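Local coordinates for taurocyamine kinase (Schistosoma mansoni, PDB 4WOD), which catalyses the reversible transfer of phosphate from ATP to taurocyamine, a magnesium-dependent phosphagen kinase reaction, at residues E159-Y164 against I209-N214; G100-L105 against A238-L243; P166-S171 against D200-R205; L105-L110 against A334-H339. The protein carries 4 engineered substitutions. One frame throughout, in Å; residues are numbered along the deposited sequence.

Contact 1: residues E159-Y164 against I209-N214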
loop_
_atom_site.group_PDB
_atom_site.type_symbol
_atom_site.label_atom_id
_atom_site.label_comp_id
_atom_site.label_asym_id
_atom_site.label_seq_id
_atom_site.Cartn_x
_atom_site.Cartn_y
_atom_site.Cartn_z
ATOM N N GLU A 159 -31.862 -9.297 29.155
ATOM C CA GLU A 159 -30.995 -8.271 28.559
ATOM C C GLU A 159 -31.458 -7.805 27.183
ATOM O O GLU A 159 -31.323 -6.632 26.826
ATOM C CB GLU A 159 -29.562 -8.798 28.450
ATOM C CG GLU A 159 -28.575 -7.792 27.880
ATOM C CD GLU A 159 -27.164 -8.322 27.868
ATOM O OE1 GLU A 159 -27.001 -9.560 27.893
ATOM O OE2 GLU A 159 -26.219 -7.502 27.842
ATOM N N TYR A 160 -32.028 -8.724 26.420
ATOM C CA TYR A 160 -32.368 -8.429 25.041
ATOM C C TYR A 160 -33.767 -7.860 24.882
ATOM O O TYR A 160 -34.174 -7.538 23.768
ATOM C CB TYR A 160 -32.182 -9.690 24.198
ATOM C CG TYR A 160 -30.774 -10.210 24.354
ATOM C CD1 TYR A 160 -29.714 -9.607 23.692
ATOM C CD2 TYR A 160 -30.498 -11.257 25.209
ATOM C CE1 TYR A 160 -28.422 -10.067 23.849
ATOM C CE2 TYR A 160 -29.218 -11.717 25.380
ATOM C CZ TYR A 160 -28.183 -11.117 24.700
ATOM O OH TYR A 160 -26.912 -11.591 24.882
ATOM N N GLU A 161 -34.485 -7.691 25.989
ATOM C CA GLU A 161 -35.843 -7.164 25.912
ATOM C C GLU A 161 -35.834 -5.782 25.293
ATOM O O GLU A 161 -34.990 -4.948 25.618
ATOM C CB GLU A 161 -36.511 -7.122 27.288
ATOM C CG GLU A 161 -37.947 -6.623 27.230
ATOM C CD GLU A 161 -38.927 -7.544 27.933
ATOM O OE1 GLU A 161 -39.241 -7.286 29.116
ATOM O OE2 GLU A 161 -39.387 -8.523 27.305
ATOM N N GLY A 162 -36.771 -5.541 24.383
ATOM C CA GLY A 162 -36.769 -4.300 23.637
ATOM C C GLY A 162 -37.928 -4.188 22.668
ATOM O O GLY A 162 -38.972 -4.793 22.871
ATOM N N THR A 163 -37.727 -3.430 21.599
ATOM C CA THR A 163 -38.811 -3.097 20.692
ATOM C C THR A 163 -38.506 -3.365 19.219
ATOM O O THR A 163 -37.438 -2.997 18.716
ATOM C CB THR A 163 -39.190 -1.617 20.843
ATOM O OG1 THR A 163 -39.572 -1.369 22.204
ATOM C CG2 THR A 163 -40.344 -1.256 19.918
ATOM N N TYR A 164 -39.465 -3.979 18.532
ATOM C CA TYR A 164 -39.376 -4.164 17.091
ATOM C C TYR A 164 -40.055 -3.025 16.325
ATOM O O TYR A 164 -41.236 -2.738 16.534
ATOM C CB TYR A 164 -39.993 -5.510 16.669
ATOM C CG TYR A 164 -39.853 -5.694 15.183
ATOM C CD1 TYR A 164 -38.590 -5.684 14.593
ATOM C CD2 TYR A 164 -40.963 -5.816 14.358
ATOM C CE1 TYR A 164 -38.439 -5.817 13.223
ATOM C CE2 TYR A 164 -40.819 -5.952 12.990
ATOM C CZ TYR A 164 -39.558 -5.956 12.429
ATOM O OH TYR A 164 -39.394 -6.090 11.068
ATOM N N ILE A 209 -34.324 -3.081 18.679
ATOM C CA ILE A 209 -33.397 -2.480 19.632
ATOM C C ILE A 209 -33.781 -2.885 21.048
ATOM O O ILE A 209 -34.966 -2.865 21.398
ATOM C CB ILE A 209 -33.389 -0.934 19.557
ATOM C CG1 ILE A 209 -33.692 -0.441 18.145
ATOM C CG2 ILE A 209 -32.068 -0.343 20.105
ATOM C CD1 ILE A 209 -33.766 1.050 18.047
ATOM N N ASN A 210 -32.795 -3.251 21.865
ATOM C CA ASN A 210 -33.096 -3.564 23.256
ATOM C C ASN A 210 -33.150 -2.281 24.083
ATOM O O ASN A 210 -32.791 -1.200 23.604
ATOM C CB ASN A 210 -32.092 -4.573 23.849
ATOM C CG ASN A 210 -30.669 -4.010 24.017
ATOM O OD1 ASN A 210 -30.254 -3.058 23.350
ATOM N ND2 ASN A 210 -29.905 -4.649 24.893
ATOM N N LYS A 211 -33.642 -2.406 25.311
ATOM C CA LYS A 211 -33.851 -1.241 26.159
ATOM C C LYS A 211 -32.545 -0.513 26.438
ATOM O O LYS A 211 -32.523 0.711 26.447
ATOM C CB LYS A 211 -34.537 -1.646 27.460
ATOM C CG LYS A 211 -35.960 -2.133 27.238
ATOM C CD LYS A 211 -36.726 -2.322 28.544
ATOM C CE LYS A 211 -36.652 -3.769 29.017
ATOM N NZ LYS A 211 -37.868 -4.156 29.787
ATOM N N GLN A 212 -31.449 -1.257 26.613
ATOM C CA GLN A 212 -30.150 -0.639 26.910
ATOM C C GLN A 212 -29.489 -0.025 25.685
ATOM O O GLN A 212 -28.428 0.579 25.799
ATOM C CB GLN A 212 -29.171 -1.657 27.519
ATOM C CG GLN A 212 -29.645 -2.390 28.753
ATOM C CD GLN A 212 -30.277 -3.721 28.412
ATOM O OE1 GLN A 212 -31.344 -3.776 27.779
ATOM N NE2 GLN A 212 -29.620 -4.811 28.816
ATOM N N LYS A 213 -30.091 -0.211 24.511
ATOM C CA LYS A 213 -29.563 0.338 23.257
ATOM C C LYS A 213 -28.114 -0.077 22.958
ATOM O O LYS A 213 -27.342 0.697 22.395
ATOM C CB LYS A 213 -29.673 1.864 23.262
ATOM C CG LYS A 213 -31.094 2.374 23.530
ATOM C CD LYS A 213 -31.303 3.796 23.036
ATOM C CE LYS A 213 -32.733 4.258 23.345
ATOM N NZ LYS A 213 -33.114 5.531 22.657
ATOM N N ASN A 214 -27.757 -1.298 23.339
ATOM C CA ASN A 214 -26.442 -1.854 23.039
ATOM C C ASN A 214 -26.548 -3.149 22.208
ATOM O O ASN A 214 -25.566 -3.879 22.052
ATOM C CB ASN A 214 -25.665 -2.109 24.338
ATOM C CG ASN A 214 -26.375 -3.080 25.260
ATOM O OD1 ASN A 214 -27.306 -3.771 24.844
ATOM N ND2 ASN A 214 -25.924 -3.156 26.512
HETATM O O HOH W 1 -27.214 -4.906 28.528
#
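The side-chain nitrogen ND2 of N210 is gripped by two acceptors: the carbonyl oxygen O of E159 lies 3.1 Å from ND2 across the contact, and OD1 of N214 lies 2.7 Å from the same ND2. Both oxygens sit near the amide plane of N210. Its OD1 accepts from N214 N, which approaches on a lone pair, so the rotation of the amide is fixed by bonds at both its nitrogen and its oxygen. A chi1 of 68° sets CG of N210 between the backbone N and the carbonyl carbon, and the amide beyond it bonds to both segments. N210 also starts a type I turn to K213, the tip of the beta hairpin joining strands 206-210 and 215-219. Strand 162-166, at the sheet edge, pairs antiparallel with the first of these. T163 and I209 form a hydrogen-bonded pair, with T163 N 2.8 Å from I209 O and I209 N 3.1 Å from T163 O. In the neighbouring non-hydrogen-bonded pair the CA atoms of G162 and N210 come within 3.8 Å; with no side chain on G162, its CA can make a CH...O contact with I209 O. K211 N donates to E161 O at 2.9 Å. The E161 and K211 side chains run side by side in the same direction and end in a long, weak salt bridge, OE1 to NZ, where both are exposed. A water links E159 OE2 with N214 ND2.

Contact 2: residues G100-L105 against A238-L243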
loop_
_atom_site.group_PDB
_atom_site.type_symbol
_atom_site.label_atom_id
_atom_site.label_comp_id
_atom_site.label_asym_id
_atom_site.label_seq_id
_atom_site.Cartn_x
_atom_site.Cartn_y
_atom_site.Cartn_z
ATOM N N GLY A 100 -16.460 -19.785 21.731
ATOM C CA GLY A 100 -15.554 -20.015 22.847
ATOM C C GLY A 100 -16.315 -20.279 24.138
ATOM O O GLY A 100 -17.543 -20.232 24.171
ATOM N N ASP A 101 -15.581 -20.549 25.207
ATOM C CA ASP A 101 -16.176 -20.723 26.527
ATOM C C ASP A 101 -16.549 -19.373 27.118
ATOM O O ASP A 101 -15.716 -18.712 27.743
ATOM C CB ASP A 101 -15.195 -21.455 27.444
ATOM C CG ASP A 101 -15.814 -21.878 28.751
ATOM O OD1 ASP A 101 -17.001 -21.573 28.988
ATOM O OD2 ASP A 101 -15.094 -22.506 29.556
ATOM N N LEU A 102 -17.801 -18.968 26.934
ATOM C CA LEU A 102 -18.222 -17.618 27.287
ATOM C C LEU A 102 -18.010 -17.306 28.767
ATOM O O LEU A 102 -17.541 -16.227 29.103
ATOM C CB LEU A 102 -19.688 -17.397 26.908
ATOM C CG LEU A 102 -19.944 -17.502 25.403
ATOM C CD1 LEU A 102 -21.327 -17.000 25.030
ATOM C CD2 LEU A 102 -18.878 -16.748 24.622
ATOM N N LYS A 103 -18.332 -18.247 29.646
ATOM C CA LYS A 103 -18.199 -18.004 31.085
ATOM C C LYS A 103 -16.766 -17.618 31.514
ATOM O O LYS A 103 -16.588 -16.847 32.459
ATOM C CB LYS A 103 -18.669 -19.237 31.873
ATOM C CG LYS A 103 -19.727 -20.078 31.147
ATOM C CD LYS A 103 -19.885 -21.468 31.775
ATOM C CE LYS A 103 -18.900 -22.467 31.186
ATOM N NZ LYS A 103 -19.138 -23.869 31.635
ATOM N N SER A 104 -15.753 -18.134 30.816
ATOM C CA SER A 104 -14.364 -17.907 31.215
ATOM C C SER A 104 -13.596 -17.002 30.241
ATOM O O SER A 104 -12.420 -16.697 30.452
ATOM C CB SER A 104 -13.629 -19.242 31.346
ATOM O OG SER A 104 -13.251 -19.731 30.074
ATOM N N LEU A 105 -14.253 -16.578 29.170
ATOM C CA LEU A 105 -13.579 -15.765 28.174
ATOM C C LEU A 105 -13.390 -14.335 28.666
ATOM O O LEU A 105 -14.306 -13.725 29.228
ATOM C CB LEU A 105 -14.357 -15.771 26.870
ATOM C CG LEU A 105 -13.802 -14.873 25.772
ATOM C CD1 LEU A 105 -12.526 -15.454 25.209
ATOM C CD2 LEU A 105 -14.841 -14.696 24.685
ATOM N N ALA A 238 -17.580 -7.712 26.880
ATOM C CA ALA A 238 -19.031 -7.595 27.071
ATOM C C ALA A 238 -19.777 -7.536 25.725
ATOM O O ALA A 238 -20.780 -8.218 25.531
ATOM C CB ALA A 238 -19.347 -6.360 27.904
ATOM N N VAL A 239 -19.269 -6.727 24.799
ATOM C CA VAL A 239 -19.893 -6.580 23.478
ATOM C C VAL A 239 -19.999 -7.939 22.790
ATOM O O VAL A 239 -21.054 -8.306 22.257
ATOM C CB VAL A 239 -19.096 -5.612 22.576
ATOM C CG1 VAL A 239 -19.687 -5.553 21.161
ATOM C CG2 VAL A 239 -19.056 -4.241 23.196
ATOM N N TYR A 240 -18.898 -8.681 22.824
ATOM C CA TYR A 240 -18.801 -9.970 22.141
ATOM C C TYR A 240 -19.656 -11.029 22.813
ATOM O O TYR A 240 -20.349 -11.775 22.136
ATOM C CB TYR A 240 -17.349 -10.427 22.084
ATOM C CG TYR A 240 -17.110 -11.809 21.504
ATOM C CD1 TYR A 240 -17.102 -12.022 20.133
ATOM C CD2 TYR A 240 -16.848 -12.886 22.335
ATOM C CE1 TYR A 240 -16.850 -13.276 19.599
ATOM C CE2 TYR A 240 -16.611 -14.149 21.823
ATOM C CZ TYR A 240 -16.616 -14.343 20.452
ATOM O OH TYR A 240 -16.366 -15.598 19.949
ATOM N N LYS A 241 -19.595 -11.091 24.141
ATOM C CA LYS A 241 -20.442 -12.008 24.893
ATOM C C LYS A 241 -21.912 -11.728 24.646
ATOM O O LYS A 241 -22.696 -12.660 24.473
ATOM C CB LYS A 241 -20.154 -11.919 26.393
ATOM C CG LYS A 241 -18.981 -12.761 26.839
ATOM C CD LYS A 241 -18.762 -12.671 28.354
ATOM C CE LYS A 241 -17.371 -13.203 28.715
ATOM N NZ LYS A 241 -17.162 -13.457 30.186
ATOM N N ARG A 242 -22.287 -10.451 24.647
ATOM C CA ARG A 242 -23.682 -10.062 24.437
ATOM C C ARG A 242 -24.157 -10.537 23.067
ATOM O O ARG A 242 -25.251 -11.079 22.931
ATOM C CB ARG A 242 -23.858 -8.547 24.553
ATOM C CG ARG A 242 -25.284 -8.061 24.415
ATOM C CD ARG A 242 -25.302 -6.541 24.422
ATOM N NE ARG A 242 -24.360 -6.097 25.428
ATOM C CZ ARG A 242 -23.464 -5.133 25.269
ATOM N NH1 ARG A 242 -23.396 -4.444 24.148
ATOM N NH2 ARG A 242 -22.644 -4.852 26.267
ATOM N N LEU A 243 -23.307 -10.343 22.062
ATOM C CA LEU A 243 -23.605 -10.823 20.720
ATOM C C LEU A 243 -23.723 -12.337 20.659
ATOM O O LEU A 243 -24.675 -12.859 20.082
ATOM C CB LEU A 243 -22.542 -10.378 19.731
ATOM C CG LEU A 243 -22.826 -10.831 18.294
ATOM C CD1 LEU A 243 -24.080 -10.171 17.749
ATOM C CD2 LEU A 243 -21.630 -10.509 17.395
HETATM O O HOH W 2 -19.088 -14.711 31.687
#
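The phenol ring of Y240 receives two leucine methyls from the loop, both obliquely and both at the CE2 side. CD2 of L105 packs tightly, 3.4 Å from Y240 CE2, while CD2 of L102 stays at 4.4 Å from that carbon. The L105 and Y240 side chains cross at about a right angle, and the hydroxyl of Y240 is bonded to the carbonyl of F99, just ahead of the loop segment. Y240 and K241 belong to helix 236-251 of the catalytic domain, whose V239 and L243 face strands 117-126 and 225-232 of the central sheet. The loop packed against the helix is part of the connection from helix 74-84 to strand 117-126. K241 reaches out to it: CG stands anti to the carbonyl carbon (chi1 -84°), the chain is extended beyond that point, and NZ arrives 3.0 Å from L102 O and 3.0 Å from L105 O. Both hydrogen bonds are weak. A water accepts from the same NZ at 2.7 Å and donates, weakly, to K103 O. The ammonium is thus gathered among carbonyl oxygens of a tight bend, within which S104 N bonds to D101 O and L105 N, weakly, to L102 O. Beyond Y240, L102 also touches A244, D245 and Q248 further along the helix.

Contact 3: residues P166-S171 against D200-R205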
loop_
_atom_site.group_PDB
_atom_site.type_symbol
_atom_site.label_atom_id
_atom_site.label_comp_id
_atom_site.label_asym_id
_atom_site.label_seq_id
_atom_site.Cartn_x
_atom_site.Cartn_y
_atom_site.Cartn_z
ATOM N N PRO A 166 -41.096 -2.129 12.653
ATOM C CA PRO A 166 -41.194 -2.394 11.212
ATOM C C PRO A 166 -41.070 -1.098 10.418
ATOM O O PRO A 166 -41.646 -0.082 10.821
ATOM C CB PRO A 166 -42.587 -3.021 11.055
ATOM C CG PRO A 166 -43.352 -2.562 12.279
ATOM C CD PRO A 166 -42.345 -2.445 13.372
ATOM N N LEU A 167 -40.312 -1.131 9.324
ATOM C CA LEU A 167 -40.129 0.041 8.470
ATOM C C LEU A 167 -41.447 0.546 7.928
ATOM O O LEU A 167 -41.703 1.759 7.884
ATOM C CB LEU A 167 -39.195 -0.278 7.298
ATOM C CG LEU A 167 -37.733 0.132 7.460
ATOM C CD1 LEU A 167 -37.157 -0.406 8.759
ATOM C CD2 LEU A 167 -36.893 -0.314 6.259
ATOM N N THR A 168 -42.275 -0.395 7.491
ATOM C CA THR A 168 -43.575 -0.068 6.944
ATOM C C THR A 168 -44.426 0.594 8.020
ATOM O O THR A 168 -44.563 0.073 9.123
ATOM C CB THR A 168 -44.286 -1.325 6.395
ATOM O OG1 THR A 168 -43.422 -1.985 5.459
ATOM C CG2 THR A 168 -45.537 -0.936 5.678
ATOM N N GLY A 169 -44.964 1.765 7.703
ATOM C CA GLY A 169 -45.752 2.505 8.666
ATOM C C GLY A 169 -45.005 3.388 9.659
ATOM O O GLY A 169 -45.609 4.265 10.289
ATOM N N MET A 170 -43.705 3.153 9.814
ATOM C CA MET A 170 -42.851 4.014 10.630
ATOM C C MET A 170 -43.052 5.484 10.247
ATOM O O MET A 170 -43.026 5.837 9.067
ATOM C CB MET A 170 -41.380 3.615 10.460
ATOM C CG MET A 170 -40.405 4.278 11.416
ATOM S SD MET A 170 -38.681 3.827 11.086
ATOM C CE MET A 170 -38.668 2.091 11.488
ATOM N N SER A 171 -43.276 6.338 11.239
ATOM C CA SER A 171 -43.439 7.758 10.965
ATOM C C SER A 171 -42.108 8.336 10.511
ATOM O O SER A 171 -41.040 7.805 10.846
ATOM C CB SER A 171 -43.948 8.504 12.195
ATOM O OG SER A 171 -42.872 9.051 12.928
ATOM N N ASP A 200 -39.853 -4.157 -3.383
ATOM C CA ASP A 200 -41.028 -4.042 -2.511
ATOM C C ASP A 200 -40.746 -3.203 -1.263
ATOM O O ASP A 200 -41.345 -3.447 -0.215
ATOM C CB ASP A 200 -41.540 -5.418 -2.071
ATOM C CG ASP A 200 -41.811 -6.362 -3.236
ATOM O OD1 ASP A 200 -42.424 -5.929 -4.222
ATOM O OD2 ASP A 200 -41.401 -7.549 -3.159
ATOM N N TRP A 201 -39.845 -2.228 -1.380
ATOM C CA TRP A 201 -39.507 -1.309 -0.280
ATOM C C TRP A 201 -40.765 -0.563 0.174
ATOM O O TRP A 201 -41.509 -0.075 -0.660
ATOM C CB TRP A 201 -38.432 -0.306 -0.731
ATOM C CG TRP A 201 -37.933 0.588 0.359
ATOM C CD1 TRP A 201 -38.387 1.846 0.665
ATOM C CD2 TRP A 201 -36.894 0.300 1.306
ATOM N NE1 TRP A 201 -37.692 2.357 1.734
ATOM C CE2 TRP A 201 -36.774 1.432 2.152
ATOM C CE3 TRP A 201 -36.050 -0.797 1.520
ATOM C CZ2 TRP A 201 -35.848 1.493 3.191
ATOM C CZ3 TRP A 201 -35.129 -0.731 2.555
ATOM C CH2 TRP A 201 -35.037 0.405 3.378
ATOM N N PRO A 202 -41.000 -0.446 1.488
ATOM C CA PRO A 202 -40.154 -0.869 2.599
ATOM C C PRO A 202 -40.690 -2.115 3.277
ATOM O O PRO A 202 -40.352 -2.352 4.419
ATOM C CB PRO A 202 -40.255 0.317 3.543
ATOM C CG PRO A 202 -41.727 0.675 3.432
ATOM C CD PRO A 202 -42.140 0.352 1.989
ATOM N N THR A 203 -41.514 -2.899 2.591
ATOM C CA THR A 203 -42.166 -4.040 3.239
ATOM C C THR A 203 -41.197 -5.167 3.614
ATOM O O THR A 203 -40.145 -5.366 2.982
ATOM C CB THR A 203 -43.297 -4.624 2.345
ATOM O OG1 THR A 203 -42.753 -5.102 1.113
ATOM C CG2 THR A 203 -44.349 -3.554 2.041
ATOM N N GLY A 204 -41.571 -5.923 4.641
ATOM C CA GLY A 204 -40.791 -7.087 5.018
ATOM C C GLY A 204 -39.509 -6.758 5.762
ATOM O O GLY A 204 -38.681 -7.628 5.980
ATOM N N ARG A 205 -39.353 -5.495 6.146
ATOM C CA ARG A 205 -38.120 -5.003 6.750
ATOM C C ARG A 205 -38.366 -4.300 8.068
ATOM O O ARG A 205 -39.425 -3.700 8.289
ATOM C CB ARG A 205 -37.421 -4.044 5.797
ATOM C CG ARG A 205 -37.038 -4.712 4.485
ATOM C CD ARG A 205 -37.044 -3.716 3.367
ATOM N NE ARG A 205 -36.409 -4.265 2.171
ATOM C CZ ARG A 205 -37.062 -4.661 1.086
ATOM N NH1 ARG A 205 -38.386 -4.578 1.041
ATOM N NH2 ARG A 205 -36.380 -5.144 0.048
HETATM O O HOH W 3 -42.018 -3.426 7.325
#
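P166 packs its CA against the carbonyl oxygen of R205, 3.7 Å from that O, as the chain leaves strand 162-166. The next residue makes the main polar link: L167 N donates to R205 O at 2.9 Å in a nearly straight bond (163°), although the donor is tilted out of the carbonyl plane. CB of L167 points toward the other segment, and chi1 is -98°, well off a staggered value. This CB rests on P202 CB, while CD2 comes 3.5 Å from W201 CH2 and 3.8 Å from R205 CB. W201 meets this methyl obliquely, and one face of its indole is covered near the rim by CB of P202, which follows a cis peptide bond. T168 continues the contact with OG1 anti to its carbonyl carbon (chi1 -54°); from there the hydroxyl gives a weak bond to P202 O at 3.3 Å and touches T203 CA. A water accepts from T168 N and donates to R205 O, so that this one carbonyl serves both the L167 amide and the water. L167 to M170 form a type II turn, with T168 at its second position; beyond it S171 caps helix 172-180 through a bond from D174 N to its OG. The opposing segment has a type II turn of its own, P202 to R205; just before it, D200 O accepts from both N and OG1 of T203. The two turns lie side by side where edge strand 162-166 ends and its antiparallel neighbour 206-210 begins, in the antiparallel sheet of the phosphagen kinase catalytic domain.

Contact 4: residues L105-L110 against A334-H339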
loop_
_atom_site.group_PDB
_atom_site.type_symbol
_atom_site.label_atom_id
_atom_site.label_comp_id
_atom_site.label_asym_id
_atom_site.label_seq_id
_atom_site.Cartn_x
_atom_site.Cartn_y
_atom_site.Cartn_z
ATOM N N LEU A 105 -14.253 -16.578 29.170
ATOM C CA LEU A 105 -13.579 -15.765 28.174
ATOM C C LEU A 105 -13.390 -14.335 28.666
ATOM O O LEU A 105 -14.306 -13.725 29.228
ATOM C CB LEU A 105 -14.357 -15.771 26.870
ATOM C CG LEU A 105 -13.802 -14.873 25.772
ATOM C CD1 LEU A 105 -12.526 -15.454 25.209
ATOM C CD2 LEU A 105 -14.841 -14.696 24.685
ATOM N N SER A 106 -12.196 -13.799 28.444
ATOM C CA SER A 106 -11.894 -12.445 28.874
ATOM C C SER A 106 -10.789 -11.797 28.042
ATOM O O SER A 106 -9.714 -12.365 27.872
ATOM C CB SER A 106 -11.493 -12.442 30.347
ATOM O OG SER A 106 -11.111 -11.147 30.749
ATOM N N PHE A 107 -11.081 -10.603 27.541
ATOM C CA PHE A 107 -10.128 -9.754 26.821
ATOM C C PHE A 107 -9.845 -8.462 27.584
ATOM O O PHE A 107 -10.756 -7.890 28.181
ATOM C CB PHE A 107 -10.685 -9.380 25.454
ATOM C CG PHE A 107 -10.812 -10.531 24.523
ATOM C CD1 PHE A 107 -9.678 -11.089 23.937
ATOM C CD2 PHE A 107 -12.046 -11.054 24.226
ATOM C CE1 PHE A 107 -9.792 -12.148 23.070
ATOM C CE2 PHE A 107 -12.166 -12.120 23.353
ATOM C CZ PHE A 107 -11.047 -12.666 22.779
ATOM N N THR A 108 -8.617 -7.961 27.515
ATOM C CA THR A 108 -8.311 -6.701 28.183
ATOM C C THR A 108 -9.145 -5.598 27.540
ATOM O O THR A 108 -9.485 -5.679 26.352
ATOM C CB THR A 108 -6.796 -6.347 28.124
ATOM O OG1 THR A 108 -6.352 -6.334 26.760
ATOM C CG2 THR A 108 -5.983 -7.365 28.908
ATOM N N ASP A 109 -9.522 -4.596 28.328
ATOM C CA ASP A 109 -10.258 -3.467 27.785
ATOM C C ASP A 109 -9.339 -2.727 26.824
ATOM O O ASP A 109 -8.194 -2.433 27.178
ATOM C CB ASP A 109 -10.742 -2.526 28.882
ATOM C CG ASP A 109 -11.739 -1.512 28.359
ATOM O OD1 ASP A 109 -11.316 -0.612 27.601
ATOM O OD2 ASP A 109 -12.951 -1.624 28.688
ATOM N N LEU A 110 -9.827 -2.406 25.623
ATOM C CA LEU A 110 -8.930 -1.857 24.605
ATOM C C LEU A 110 -8.483 -0.427 24.906
ATOM O O LEU A 110 -7.506 0.067 24.320
ATOM C CB LEU A 110 -9.594 -1.936 23.218
ATOM C CG LEU A 110 -9.467 -3.349 22.640
ATOM C CD1 LEU A 110 -10.231 -3.544 21.312
ATOM C CD2 LEU A 110 -7.995 -3.715 22.481
ATOM N N ALA A 334 -11.529 -15.232 15.198
ATOM C CA ALA A 334 -11.712 -13.914 14.575
ATOM C C ALA A 334 -11.695 -12.759 15.585
ATOM O O ALA A 334 -11.030 -11.747 15.357
ATOM C CB ALA A 334 -13.015 -13.865 13.769
ATOM N N VAL A 335 -12.419 -12.887 16.694
ATOM C CA VAL A 335 -12.413 -11.800 17.661
ATOM C C VAL A 335 -11.036 -11.722 18.358
ATOM O O VAL A 335 -10.585 -10.638 18.737
ATOM C CB VAL A 335 -13.583 -11.937 18.692
ATOM C CG1 VAL A 335 -13.337 -13.083 19.658
ATOM C CG2 VAL A 335 -13.775 -10.654 19.452
ATOM N N THR A 336 -10.351 -12.857 18.494
ATOM C CA THR A 336 -8.983 -12.856 19.031
ATOM C C THR A 336 -8.030 -12.136 18.053
ATOM O O THR A 336 -7.240 -11.277 18.450
ATOM C CB THR A 336 -8.478 -14.276 19.301
ATOM O OG1 THR A 336 -9.320 -14.906 20.279
ATOM C CG2 THR A 336 -7.040 -14.249 19.797
ATOM N N GLU A 337 -8.121 -12.470 16.774
ATOM C CA GLU A 337 -7.358 -11.735 15.763
ATOM C C GLU A 337 -7.583 -10.225 15.879
ATOM O O GLU A 337 -6.622 -9.437 15.894
ATOM C CB GLU A 337 -7.730 -12.210 14.357
ATOM C CG GLU A 337 -6.971 -11.470 13.257
ATOM C CD GLU A 337 -7.491 -11.784 11.861
ATOM O OE1 GLU A 337 -8.633 -11.387 11.541
ATOM O OE2 GLU A 337 -6.759 -12.430 11.083
ATOM N N MET A 338 -8.849 -9.824 15.994
ATOM C CA MET A 338 -9.188 -8.425 16.169
ATOM C C MET A 338 -8.513 -7.847 17.407
ATOM O O MET A 338 -7.852 -6.809 17.350
ATOM C CB MET A 338 -10.706 -8.247 16.286
ATOM C CG MET A 338 -11.151 -6.806 16.474
ATOM S SD MET A 338 -11.356 -6.355 18.225
ATOM C CE MET A 338 -12.087 -4.735 18.098
ATOM N N HIS A 339 -8.691 -8.518 18.534
ATOM C CA HIS A 339 -8.234 -7.939 19.788
ATOM C C HIS A 339 -6.721 -7.810 19.829
ATOM O O HIS A 339 -6.191 -6.776 20.256
ATOM C CB HIS A 339 -8.707 -8.755 20.979
ATOM C CG HIS A 339 -8.352 -8.122 22.287
ATOM N ND1 HIS A 339 -7.198 -8.432 22.973
ATOM C CD2 HIS A 339 -8.986 -7.178 23.020
ATOM C CE1 HIS A 339 -7.139 -7.710 24.077
ATOM N NE2 HIS A 339 -8.216 -6.947 24.136
#
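The side chains of F107 and H339 run antiparallel alongside one another. F107 has CG anti to its carbonyl carbon (chi1 -67°), and its CB lies over one face of the imidazole in a CH-pi contact, 3.9 Å from the ring centroid. The two rings are inclined at 37°, an oblique pairing in which F107 CD1 approaches H339 CG to 3.6 Å. Further out, the phenyl ring reaches the previous turn of the helix: CZ is 3.9 Å from V335 CG1, and T336 OG1 lies at the ring edge, in its plane, while bonded within the helix to L332 O. H339 holds CG anti to the backbone N (chi1 -175°), and the ring beyond it reaches the loop. There NE2 donates to T108 O at 2.9 Å, and T108 OG1 stands at the ring edge 3.1 Å from H339 CE1, with its own hydrogen bond to Y113 OH. L110 CD2 approaches obliquely from the other side of the ring plane, 3.6 Å from H339 NE2. The imidazole is therefore flanked by two apolar side chains with its donor nitrogen fixed on the loop. The chain of M338 bends at chi2, and its CE meets L110 CD1 at 3.9 Å; M338 also touches V280, a predicted ATP-site residue on strand 277-283. The connection leading into strand 117-126 thus packs against the N-terminal half of helix 331-355, a helix of the phosphagen kinase catalytic domain.

How the contacts relate
All four contacts lie in the first of the two repeats. Contacts 2 and 4 are neighbours, with centres about 10 Å apart: the loop before strand 117-126 runs through L105 from helix 236-251 to helix 331-355, and Y240 packs on V335. Contacts 1 and 2, about 18 Å between centres, meet where Y160 OH and N214 O bond R242. Contact 3 lies toward the other end of the strand pair that contact 1 joins. Its centre is about 20 Å from that of contact 1 and about 37 Å from that of contact 4. Loop 100-110 thus meets helices that follow much later in the chain, while contacts 1 and 3 join edge strand 162-166 to its neighbour 206-210.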